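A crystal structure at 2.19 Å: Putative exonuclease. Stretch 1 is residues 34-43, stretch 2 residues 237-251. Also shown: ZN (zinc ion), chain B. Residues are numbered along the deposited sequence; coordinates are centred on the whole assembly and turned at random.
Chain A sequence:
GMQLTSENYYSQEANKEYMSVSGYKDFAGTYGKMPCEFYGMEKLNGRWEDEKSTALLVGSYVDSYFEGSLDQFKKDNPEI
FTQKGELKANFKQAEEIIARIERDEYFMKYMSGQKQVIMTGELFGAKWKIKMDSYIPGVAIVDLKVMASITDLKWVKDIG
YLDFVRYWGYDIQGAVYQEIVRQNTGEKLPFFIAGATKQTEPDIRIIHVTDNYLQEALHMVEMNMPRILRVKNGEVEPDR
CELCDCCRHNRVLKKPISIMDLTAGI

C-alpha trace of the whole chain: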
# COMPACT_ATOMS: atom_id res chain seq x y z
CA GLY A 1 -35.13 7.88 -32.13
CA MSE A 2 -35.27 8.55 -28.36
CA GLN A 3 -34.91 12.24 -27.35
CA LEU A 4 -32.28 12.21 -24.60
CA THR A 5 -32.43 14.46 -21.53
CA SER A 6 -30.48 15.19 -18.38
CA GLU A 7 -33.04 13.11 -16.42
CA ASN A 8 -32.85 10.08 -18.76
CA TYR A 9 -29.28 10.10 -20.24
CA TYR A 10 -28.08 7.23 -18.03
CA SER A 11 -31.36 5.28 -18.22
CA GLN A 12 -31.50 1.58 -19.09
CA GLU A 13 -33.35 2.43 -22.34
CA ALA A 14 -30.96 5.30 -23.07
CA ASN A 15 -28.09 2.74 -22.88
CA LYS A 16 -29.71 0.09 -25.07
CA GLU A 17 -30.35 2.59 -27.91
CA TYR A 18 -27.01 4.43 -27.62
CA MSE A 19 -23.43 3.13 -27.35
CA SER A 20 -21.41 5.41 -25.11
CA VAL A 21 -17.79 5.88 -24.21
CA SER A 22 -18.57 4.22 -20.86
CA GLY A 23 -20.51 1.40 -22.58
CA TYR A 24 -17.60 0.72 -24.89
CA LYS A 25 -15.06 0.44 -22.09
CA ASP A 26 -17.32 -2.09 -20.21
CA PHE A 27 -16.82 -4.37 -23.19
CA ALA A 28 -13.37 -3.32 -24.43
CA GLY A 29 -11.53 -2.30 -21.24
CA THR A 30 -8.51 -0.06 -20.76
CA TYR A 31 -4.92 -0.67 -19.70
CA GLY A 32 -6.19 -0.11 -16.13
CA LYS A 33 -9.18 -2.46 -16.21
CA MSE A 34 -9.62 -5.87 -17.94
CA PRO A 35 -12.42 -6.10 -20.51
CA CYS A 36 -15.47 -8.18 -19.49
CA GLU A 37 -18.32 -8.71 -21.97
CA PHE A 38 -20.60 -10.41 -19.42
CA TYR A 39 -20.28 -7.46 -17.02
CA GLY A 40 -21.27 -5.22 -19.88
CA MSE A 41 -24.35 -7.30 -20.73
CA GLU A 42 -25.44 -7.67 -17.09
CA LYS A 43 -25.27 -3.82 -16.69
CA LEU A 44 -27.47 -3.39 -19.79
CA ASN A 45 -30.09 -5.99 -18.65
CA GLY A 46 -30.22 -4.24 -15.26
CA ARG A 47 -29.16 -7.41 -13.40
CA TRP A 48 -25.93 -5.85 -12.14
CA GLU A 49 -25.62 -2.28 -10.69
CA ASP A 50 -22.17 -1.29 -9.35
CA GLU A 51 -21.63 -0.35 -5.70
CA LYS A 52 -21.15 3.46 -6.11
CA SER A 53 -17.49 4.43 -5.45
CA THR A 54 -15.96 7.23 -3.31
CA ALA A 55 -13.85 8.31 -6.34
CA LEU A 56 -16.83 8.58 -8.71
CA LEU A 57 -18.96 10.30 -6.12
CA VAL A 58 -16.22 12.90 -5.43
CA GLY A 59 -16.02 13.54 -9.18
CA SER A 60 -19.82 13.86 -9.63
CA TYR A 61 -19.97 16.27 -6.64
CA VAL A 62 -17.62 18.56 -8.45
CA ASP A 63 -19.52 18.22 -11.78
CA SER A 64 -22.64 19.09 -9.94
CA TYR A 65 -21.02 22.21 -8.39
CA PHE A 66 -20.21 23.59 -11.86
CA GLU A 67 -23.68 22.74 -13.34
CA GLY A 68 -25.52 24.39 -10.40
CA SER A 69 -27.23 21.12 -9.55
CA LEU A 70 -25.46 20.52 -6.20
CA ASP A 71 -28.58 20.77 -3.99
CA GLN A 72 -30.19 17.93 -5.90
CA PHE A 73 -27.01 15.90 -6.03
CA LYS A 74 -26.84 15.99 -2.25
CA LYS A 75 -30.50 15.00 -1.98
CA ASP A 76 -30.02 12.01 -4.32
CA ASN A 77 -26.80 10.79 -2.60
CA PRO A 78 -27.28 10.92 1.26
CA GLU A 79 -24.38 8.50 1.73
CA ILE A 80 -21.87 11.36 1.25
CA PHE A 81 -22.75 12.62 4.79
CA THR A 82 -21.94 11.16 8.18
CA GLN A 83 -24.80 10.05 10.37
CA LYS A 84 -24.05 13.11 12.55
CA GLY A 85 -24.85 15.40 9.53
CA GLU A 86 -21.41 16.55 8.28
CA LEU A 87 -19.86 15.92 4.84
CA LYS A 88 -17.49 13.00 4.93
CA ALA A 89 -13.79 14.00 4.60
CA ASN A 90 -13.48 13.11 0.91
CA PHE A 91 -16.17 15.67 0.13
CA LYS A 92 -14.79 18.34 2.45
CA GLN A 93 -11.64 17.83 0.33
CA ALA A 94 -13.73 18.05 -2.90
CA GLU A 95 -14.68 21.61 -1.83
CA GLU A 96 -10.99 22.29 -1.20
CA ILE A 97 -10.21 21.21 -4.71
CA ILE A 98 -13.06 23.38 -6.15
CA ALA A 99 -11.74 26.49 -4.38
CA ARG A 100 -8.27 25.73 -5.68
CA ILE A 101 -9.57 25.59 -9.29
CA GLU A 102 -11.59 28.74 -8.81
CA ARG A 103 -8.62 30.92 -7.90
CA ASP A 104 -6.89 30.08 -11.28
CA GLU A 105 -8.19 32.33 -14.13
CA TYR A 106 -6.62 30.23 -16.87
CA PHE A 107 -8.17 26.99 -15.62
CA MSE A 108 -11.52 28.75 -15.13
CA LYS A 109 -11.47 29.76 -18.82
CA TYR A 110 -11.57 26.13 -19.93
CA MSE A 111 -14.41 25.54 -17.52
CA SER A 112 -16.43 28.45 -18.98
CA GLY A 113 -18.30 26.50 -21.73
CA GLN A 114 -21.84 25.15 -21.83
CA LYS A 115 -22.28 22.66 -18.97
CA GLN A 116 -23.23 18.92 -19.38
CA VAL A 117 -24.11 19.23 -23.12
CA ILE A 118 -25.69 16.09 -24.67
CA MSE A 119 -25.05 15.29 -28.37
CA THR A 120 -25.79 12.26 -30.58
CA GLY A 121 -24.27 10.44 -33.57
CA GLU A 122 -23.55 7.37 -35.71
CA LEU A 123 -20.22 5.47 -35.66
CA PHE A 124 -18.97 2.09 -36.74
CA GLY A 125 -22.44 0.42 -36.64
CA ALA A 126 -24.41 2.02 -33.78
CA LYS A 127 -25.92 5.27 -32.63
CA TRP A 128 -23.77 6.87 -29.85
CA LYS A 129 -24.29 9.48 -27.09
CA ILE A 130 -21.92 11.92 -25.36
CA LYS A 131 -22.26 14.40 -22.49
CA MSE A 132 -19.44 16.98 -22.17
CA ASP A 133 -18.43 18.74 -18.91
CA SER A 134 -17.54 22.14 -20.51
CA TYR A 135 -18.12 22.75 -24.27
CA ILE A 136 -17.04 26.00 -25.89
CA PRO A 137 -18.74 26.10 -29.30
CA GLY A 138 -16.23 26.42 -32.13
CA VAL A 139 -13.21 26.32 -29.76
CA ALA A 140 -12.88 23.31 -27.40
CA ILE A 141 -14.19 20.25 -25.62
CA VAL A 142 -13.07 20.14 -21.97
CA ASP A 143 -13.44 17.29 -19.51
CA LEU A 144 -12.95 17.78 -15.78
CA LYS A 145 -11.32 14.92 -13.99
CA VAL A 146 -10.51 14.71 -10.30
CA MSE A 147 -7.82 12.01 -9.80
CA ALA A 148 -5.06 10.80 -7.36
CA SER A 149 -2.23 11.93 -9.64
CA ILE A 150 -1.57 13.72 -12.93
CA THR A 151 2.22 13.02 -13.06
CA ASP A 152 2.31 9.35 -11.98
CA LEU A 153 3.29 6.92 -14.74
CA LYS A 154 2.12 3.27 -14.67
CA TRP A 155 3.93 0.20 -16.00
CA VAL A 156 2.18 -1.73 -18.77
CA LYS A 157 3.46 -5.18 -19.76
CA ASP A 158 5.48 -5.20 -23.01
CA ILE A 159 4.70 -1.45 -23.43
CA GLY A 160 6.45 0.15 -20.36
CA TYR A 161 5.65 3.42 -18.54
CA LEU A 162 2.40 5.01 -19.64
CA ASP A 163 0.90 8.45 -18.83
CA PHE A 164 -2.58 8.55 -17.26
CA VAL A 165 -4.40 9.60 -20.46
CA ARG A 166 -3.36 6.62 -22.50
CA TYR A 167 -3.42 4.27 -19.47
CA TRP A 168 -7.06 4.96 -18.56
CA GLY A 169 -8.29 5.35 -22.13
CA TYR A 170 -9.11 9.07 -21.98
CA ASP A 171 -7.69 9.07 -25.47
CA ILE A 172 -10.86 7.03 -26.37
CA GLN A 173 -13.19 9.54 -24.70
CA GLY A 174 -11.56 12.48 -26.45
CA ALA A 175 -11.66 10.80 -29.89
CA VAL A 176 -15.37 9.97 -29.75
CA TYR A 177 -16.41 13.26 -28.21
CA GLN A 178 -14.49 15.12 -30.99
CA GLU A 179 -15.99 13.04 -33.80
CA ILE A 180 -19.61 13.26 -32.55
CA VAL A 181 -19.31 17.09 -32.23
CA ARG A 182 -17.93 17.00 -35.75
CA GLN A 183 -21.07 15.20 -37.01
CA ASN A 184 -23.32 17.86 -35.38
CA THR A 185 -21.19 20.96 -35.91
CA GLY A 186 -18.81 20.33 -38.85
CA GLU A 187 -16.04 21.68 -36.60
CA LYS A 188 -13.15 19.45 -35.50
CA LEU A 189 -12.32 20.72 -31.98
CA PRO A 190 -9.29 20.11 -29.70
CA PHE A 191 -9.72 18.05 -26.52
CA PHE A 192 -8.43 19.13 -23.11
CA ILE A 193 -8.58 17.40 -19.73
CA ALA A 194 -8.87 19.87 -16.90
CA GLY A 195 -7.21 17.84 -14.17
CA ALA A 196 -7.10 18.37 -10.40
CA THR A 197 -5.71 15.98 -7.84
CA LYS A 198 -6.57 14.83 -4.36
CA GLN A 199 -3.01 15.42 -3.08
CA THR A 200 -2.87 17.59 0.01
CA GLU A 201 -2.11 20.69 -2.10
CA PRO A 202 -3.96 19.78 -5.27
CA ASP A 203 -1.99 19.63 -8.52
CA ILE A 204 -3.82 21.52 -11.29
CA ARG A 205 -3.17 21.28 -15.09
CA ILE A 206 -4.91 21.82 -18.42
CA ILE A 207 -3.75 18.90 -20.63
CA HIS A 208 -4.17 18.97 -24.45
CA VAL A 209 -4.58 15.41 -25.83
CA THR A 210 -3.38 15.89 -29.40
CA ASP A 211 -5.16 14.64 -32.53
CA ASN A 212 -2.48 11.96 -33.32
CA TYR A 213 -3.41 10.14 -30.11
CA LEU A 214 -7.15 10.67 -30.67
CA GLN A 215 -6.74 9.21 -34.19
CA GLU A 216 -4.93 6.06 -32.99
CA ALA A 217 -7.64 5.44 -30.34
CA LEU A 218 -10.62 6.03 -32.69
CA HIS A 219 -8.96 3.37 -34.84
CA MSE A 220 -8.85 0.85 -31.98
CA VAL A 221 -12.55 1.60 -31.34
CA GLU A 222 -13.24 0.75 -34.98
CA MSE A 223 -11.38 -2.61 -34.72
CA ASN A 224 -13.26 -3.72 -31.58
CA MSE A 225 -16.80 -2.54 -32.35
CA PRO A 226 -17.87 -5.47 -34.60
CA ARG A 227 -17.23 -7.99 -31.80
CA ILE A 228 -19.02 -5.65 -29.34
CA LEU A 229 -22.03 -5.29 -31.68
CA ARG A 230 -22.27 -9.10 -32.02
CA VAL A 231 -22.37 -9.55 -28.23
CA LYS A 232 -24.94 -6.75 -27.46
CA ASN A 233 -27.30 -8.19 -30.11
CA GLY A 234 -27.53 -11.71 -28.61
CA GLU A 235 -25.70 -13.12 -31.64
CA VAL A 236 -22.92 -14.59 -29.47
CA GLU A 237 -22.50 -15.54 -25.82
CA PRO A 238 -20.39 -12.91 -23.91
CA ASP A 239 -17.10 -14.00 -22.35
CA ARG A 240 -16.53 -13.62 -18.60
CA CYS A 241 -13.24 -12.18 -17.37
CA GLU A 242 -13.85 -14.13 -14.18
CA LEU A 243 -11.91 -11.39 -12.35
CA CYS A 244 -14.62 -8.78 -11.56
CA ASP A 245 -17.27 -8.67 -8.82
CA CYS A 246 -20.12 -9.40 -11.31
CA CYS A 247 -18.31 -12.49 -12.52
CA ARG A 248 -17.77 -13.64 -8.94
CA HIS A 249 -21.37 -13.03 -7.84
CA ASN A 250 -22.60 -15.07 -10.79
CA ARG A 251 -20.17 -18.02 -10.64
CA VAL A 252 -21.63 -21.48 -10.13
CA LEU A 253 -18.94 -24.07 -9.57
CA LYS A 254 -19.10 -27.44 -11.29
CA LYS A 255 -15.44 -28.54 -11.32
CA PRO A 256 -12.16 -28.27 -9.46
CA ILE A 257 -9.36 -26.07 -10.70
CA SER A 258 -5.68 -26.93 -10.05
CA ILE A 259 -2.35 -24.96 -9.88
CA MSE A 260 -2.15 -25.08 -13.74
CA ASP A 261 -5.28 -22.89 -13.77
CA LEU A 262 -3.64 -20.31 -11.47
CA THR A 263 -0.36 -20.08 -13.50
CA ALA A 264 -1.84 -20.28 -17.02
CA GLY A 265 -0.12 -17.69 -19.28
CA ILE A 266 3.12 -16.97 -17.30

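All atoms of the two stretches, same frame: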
# COMPACT_ATOMS: atom_id res chain seq x y z
N MSE A 34 -9.40 -4.77 -16.99
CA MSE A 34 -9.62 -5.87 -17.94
C MSE A 34 -10.98 -5.69 -18.65
O MSE A 34 -11.94 -5.23 -18.04
CB MSE A 34 -9.55 -7.26 -17.22
CG MSE A 34 -8.58 -8.34 -17.85
SE MSE A 34 -6.75 -7.60 -18.23
CE MSE A 34 -6.67 -7.40 -20.21
N PRO A 35 -11.07 -6.05 -19.94
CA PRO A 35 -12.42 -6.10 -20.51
C PRO A 35 -13.23 -7.24 -19.88
O PRO A 35 -12.65 -8.23 -19.39
CB PRO A 35 -12.16 -6.40 -21.99
CG PRO A 35 -10.84 -7.08 -22.04
CD PRO A 35 -10.05 -6.53 -20.88
N CYS A 36 -14.56 -7.10 -19.89
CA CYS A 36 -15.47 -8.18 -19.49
C CYS A 36 -16.82 -7.98 -20.16
O CYS A 36 -17.60 -7.11 -19.76
CB CYS A 36 -15.63 -8.22 -17.96
SG CYS A 36 -16.61 -9.60 -17.37
N GLU A 37 -17.09 -8.82 -21.15
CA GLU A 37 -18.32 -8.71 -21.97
C GLU A 37 -19.60 -8.98 -21.15
O GLU A 37 -20.60 -8.26 -21.27
CB GLU A 37 -18.20 -9.66 -23.17
CG GLU A 37 -16.97 -9.37 -24.03
CD GLU A 37 -16.88 -10.15 -25.34
OE1 GLU A 37 -17.46 -11.24 -25.43
OE2 GLU A 37 -16.23 -9.66 -26.29
N PHE A 38 -19.55 -10.03 -20.34
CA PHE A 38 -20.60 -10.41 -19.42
C PHE A 38 -21.00 -9.24 -18.53
O PHE A 38 -22.17 -8.88 -18.49
CB PHE A 38 -20.06 -11.57 -18.58
CG PHE A 38 -21.01 -12.09 -17.55
CD1 PHE A 38 -22.20 -12.71 -17.94
CD2 PHE A 38 -20.72 -12.00 -16.21
CE1 PHE A 38 -23.08 -13.19 -16.98
CE2 PHE A 38 -21.59 -12.47 -15.25
CZ PHE A 38 -22.77 -13.05 -15.62
N TYR A 39 -20.03 -8.64 -17.84
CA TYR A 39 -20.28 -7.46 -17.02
C TYR A 39 -21.03 -6.39 -17.78
O TYR A 39 -21.97 -5.78 -17.26
CB TYR A 39 -18.95 -6.89 -16.51
CG TYR A 39 -19.00 -5.51 -15.89
CD1 TYR A 39 -19.57 -5.29 -14.65
CD2 TYR A 39 -18.42 -4.43 -16.54
CE1 TYR A 39 -19.59 -4.01 -14.06
CE2 TYR A 39 -18.41 -3.14 -15.97
CZ TYR A 39 -19.00 -2.93 -14.73
OH TYR A 39 -19.01 -1.67 -14.19
N GLY A 40 -20.64 -6.20 -19.03
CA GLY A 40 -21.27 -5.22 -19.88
C GLY A 40 -22.71 -5.54 -20.23
O GLY A 40 -23.53 -4.61 -20.40
N MSE A 41 -23.00 -6.83 -20.36
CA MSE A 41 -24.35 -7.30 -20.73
C MSE A 41 -25.24 -7.33 -19.49
O MSE A 41 -26.39 -6.94 -19.55
CB MSE A 41 -24.29 -8.68 -21.38
CG MSE A 41 -23.69 -8.69 -22.78
SE MSE A 41 -24.77 -7.74 -24.05
CE MSE A 41 -25.96 -9.22 -24.47
N GLU A 42 -24.70 -7.74 -18.34
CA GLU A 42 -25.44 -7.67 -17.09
C GLU A 42 -25.81 -6.22 -16.66
O GLU A 42 -26.89 -5.99 -16.12
CB GLU A 42 -24.66 -8.39 -16.00
CG GLU A 42 -24.46 -9.85 -16.31
CD GLU A 42 -25.77 -10.58 -16.47
OE1 GLU A 42 -26.43 -10.82 -15.45
OE2 GLU A 42 -26.13 -10.94 -17.62
N LYS A 43 -24.93 -5.25 -16.93
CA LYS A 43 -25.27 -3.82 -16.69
C LYS A 43 -26.42 -3.33 -17.57
O LYS A 43 -27.28 -2.57 -17.10
CB LYS A 43 -24.05 -2.90 -16.90
CG LYS A 43 -23.18 -2.73 -15.65
CD LYS A 43 -21.91 -1.84 -15.94
CE LYS A 43 -22.10 -0.33 -15.63
NZ LYS A 43 -21.13 0.59 -16.33
N GLU A 237 -22.60 -15.52 -27.26
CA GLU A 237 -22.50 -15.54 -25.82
C GLU A 237 -21.27 -14.69 -25.38
O GLU A 237 -20.15 -14.88 -25.88
CB GLU A 237 -22.44 -16.98 -25.28
N PRO A 238 -21.48 -13.74 -24.45
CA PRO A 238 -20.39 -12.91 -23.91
C PRO A 238 -19.39 -13.70 -23.09
O PRO A 238 -19.79 -14.54 -22.31
CB PRO A 238 -21.13 -11.96 -22.96
CG PRO A 238 -22.35 -12.74 -22.53
CD PRO A 238 -22.77 -13.45 -23.78
N ASP A 239 -18.11 -13.41 -23.24
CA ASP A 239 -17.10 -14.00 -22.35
C ASP A 239 -17.11 -13.35 -20.97
O ASP A 239 -17.46 -12.19 -20.81
CB ASP A 239 -15.69 -13.86 -22.95
CG ASP A 239 -15.53 -14.60 -24.29
OD1 ASP A 239 -16.17 -15.67 -24.51
OD2 ASP A 239 -14.73 -14.09 -25.11
N ARG A 240 -16.68 -14.11 -19.97
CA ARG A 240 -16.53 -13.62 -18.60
C ARG A 240 -15.06 -13.51 -18.27
O ARG A 240 -14.32 -14.46 -18.47
CB ARG A 240 -17.15 -14.63 -17.64
CG ARG A 240 -18.61 -14.88 -17.86
CD ARG A 240 -19.21 -15.67 -16.71
NE ARG A 240 -20.64 -15.96 -16.90
CZ ARG A 240 -21.43 -16.48 -15.96
NH1 ARG A 240 -20.95 -16.80 -14.77
NH2 ARG A 240 -22.70 -16.72 -16.23
N CYS A 241 -14.63 -12.35 -17.74
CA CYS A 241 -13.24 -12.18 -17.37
C CYS A 241 -12.95 -13.05 -16.17
O CYS A 241 -11.81 -13.43 -15.94
CB CYS A 241 -12.91 -10.72 -17.04
SG CYS A 241 -13.65 -10.06 -15.50
N GLU A 242 -13.99 -13.36 -15.41
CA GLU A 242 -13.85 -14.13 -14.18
C GLU A 242 -12.95 -13.43 -13.14
O GLU A 242 -12.50 -14.07 -12.20
CB GLU A 242 -13.38 -15.57 -14.46
CG GLU A 242 -14.30 -16.42 -15.35
CD GLU A 242 -15.59 -16.90 -14.63
OE1 GLU A 242 -15.87 -16.54 -13.46
OE2 GLU A 242 -16.35 -17.65 -15.26
N LEU A 243 -12.73 -12.14 -13.29
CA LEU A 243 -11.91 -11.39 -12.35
C LEU A 243 -12.61 -10.14 -11.77
O LEU A 243 -11.97 -9.37 -11.07
CB LEU A 243 -10.58 -10.98 -13.04
CG LEU A 243 -9.64 -12.15 -13.41
CD1 LEU A 243 -8.37 -11.64 -14.18
CD2 LEU A 243 -9.21 -12.93 -12.15
N CYS A 244 -13.90 -9.94 -12.05
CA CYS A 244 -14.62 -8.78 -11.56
C CYS A 244 -15.69 -9.27 -10.58
O CYS A 244 -15.96 -10.47 -10.45
CB CYS A 244 -15.26 -8.01 -12.74
SG CYS A 244 -16.56 -8.95 -13.59
N ASP A 245 -16.30 -8.34 -9.86
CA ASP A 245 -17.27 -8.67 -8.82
C ASP A 245 -18.53 -9.32 -9.42
O ASP A 245 -19.08 -10.29 -8.84
CB ASP A 245 -17.62 -7.41 -8.00
CG ASP A 245 -16.53 -7.01 -6.94
OD1 ASP A 245 -15.79 -7.88 -6.40
OD2 ASP A 245 -16.47 -5.80 -6.60
N CYS A 246 -18.96 -8.83 -10.58
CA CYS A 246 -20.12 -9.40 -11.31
C CYS A 246 -19.88 -10.86 -11.64
O CYS A 246 -20.69 -11.71 -11.34
CB CYS A 246 -20.42 -8.62 -12.62
SG CYS A 246 -21.81 -9.23 -13.60
N CYS A 247 -18.72 -11.12 -12.24
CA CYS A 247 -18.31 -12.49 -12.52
C CYS A 247 -18.35 -13.37 -11.28
O CYS A 247 -18.83 -14.49 -11.32
CB CYS A 247 -16.92 -12.51 -13.16
SG CYS A 247 -16.94 -12.41 -14.96
N ARG A 248 -17.87 -12.85 -10.16
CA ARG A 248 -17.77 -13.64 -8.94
C ARG A 248 -19.13 -13.90 -8.31
O ARG A 248 -19.38 -14.99 -7.81
CB ARG A 248 -16.83 -12.98 -7.92
CG ARG A 248 -15.36 -12.86 -8.40
CD ARG A 248 -14.40 -12.58 -7.27
NE ARG A 248 -14.28 -11.16 -7.05
CZ ARG A 248 -13.51 -10.35 -7.75
NH1 ARG A 248 -12.73 -10.79 -8.73
NH2 ARG A 248 -13.51 -9.07 -7.47
N HIS A 249 -19.98 -12.88 -8.31
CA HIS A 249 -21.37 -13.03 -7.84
C HIS A 249 -22.13 -14.09 -8.60
O HIS A 249 -22.92 -14.82 -8.04
CB HIS A 249 -22.14 -11.72 -8.00
CG HIS A 249 -23.55 -11.80 -7.50
ND1 HIS A 249 -23.87 -11.57 -6.18
CD2 HIS A 249 -24.70 -12.11 -8.13
CE1 HIS A 249 -25.18 -11.71 -6.02
NE2 HIS A 249 -25.71 -12.05 -7.19
N ASN A 250 -21.88 -14.15 -9.90
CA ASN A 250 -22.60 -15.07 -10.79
C ASN A 250 -21.99 -16.46 -11.00
O ASN A 250 -22.57 -17.27 -11.70
CB ASN A 250 -22.77 -14.36 -12.14
CG ASN A 250 -23.83 -13.29 -12.08
OD1 ASN A 250 -25.01 -13.59 -12.23
ND2 ASN A 250 -23.42 -12.03 -11.89
N ARG A 251 -20.83 -16.75 -10.40
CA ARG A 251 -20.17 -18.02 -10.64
C ARG A 251 -20.90 -19.14 -9.96
O ARG A 251 -21.36 -18.97 -8.84
CB ARG A 251 -18.72 -17.99 -10.15
CG ARG A 251 -17.95 -19.26 -10.44
CD ARG A 251 -16.48 -19.13 -10.14
NE ARG A 251 -15.94 -17.86 -10.62
CZ ARG A 251 -14.90 -17.23 -10.08
NH1 ARG A 251 -14.26 -17.75 -9.06
NH2 ARG A 251 -14.50 -16.07 -10.58
ZN ZN B . -15.97 -10.17 -15.39
O HOH W 1 -25.61 -9.95 -13.00

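A zinc ion joins two stretches that lie almost 200 residues apart in the sequence. Cys36 SG binds it at 2.2 Å from the first stretch; from the second come Cys241 SG (2.3 Å to ZN), Cys244 SG (2.2 Å to ZN) and Cys247 SG (2.5 Å to ZN). The four sulfurs also draw in backbone NH groups. Cys36, at the N-cap of helix 37-43, accepts from its own helix, Tyr39 N to Cys36 SG at 3.6 Å, and from across the contact, Cys241 N to Cys36 SG at 3.4 Å and nearly straight. Cys244 caps the helix that begins at Asp245 in the same way, Cys247 N donating to Cys244 SG at 3.3 Å. Leu243 N reaches Cys241 SG at 3.2 Å, and a weak bond runs from Glu242 N to Cys247 SG at 3.1 Å. Each metal-bound sulfur thus accepts at least one NH, a pattern that suits electron-rich thiolates.

Beside the metal, Asp239 is held through its backbone in both directions. Its amide donates to a carboxylate, Asp239 N to Glu37 OE1 at 3.2 Å, and its carbonyl accepts from the first turn of the helix, Phe38 N to Asp239 O at 3.0 Å. Phe38 N, in the first turn, has no hydrogen-bond acceptor within its own stretch, and the Asp239 carbonyl of the facing loop satisfies it. The carboxylates themselves sit close, Glu37 OE1 to Asp239 OD2 at 4.0 Å, an unfavourable pairing of like charges; Glu37 OE1 is also hydrogen-bonded elsewhere in the structure.

Phe38, chi1 t, points toward the second stretch and buries the most surface in the contact, 129 Å². The Arg240 guanidinium lies flat on one ring face, with Arg240 CZ 4.0 Å from the Phe38 ring centroid, a cation-pi stack that its extended side chain makes possible. Cys246 is not a zinc ligand; its small, buried side chain packs against the aromatic carbons, Phe38 CE2 to Cys246 SG at 3.6 Å and Tyr39 CD1 to Cys246 CB at 4.0 Å. Pro238, with no NH to satisfy, lays its ring against the start of the helix, Phe38 N to Pro238 CB at 3.6 Å, and meets selenomethionine Met41, CG to Pro238 CB at 4.2 Å.

Four residues after Cys246, Asn250 meets the ring edge, Phe38 CZ to Asn250 CG at 3.7 Å. Its amide is well used: Asn250 ND2 donates to Cys246 O at 2.8 Å and to water 1 at 3.2 Å, and that water donates to Glu42 OE1 at 2.7 Å, bridging the two stretches; the axes of the two helices cross at 82°.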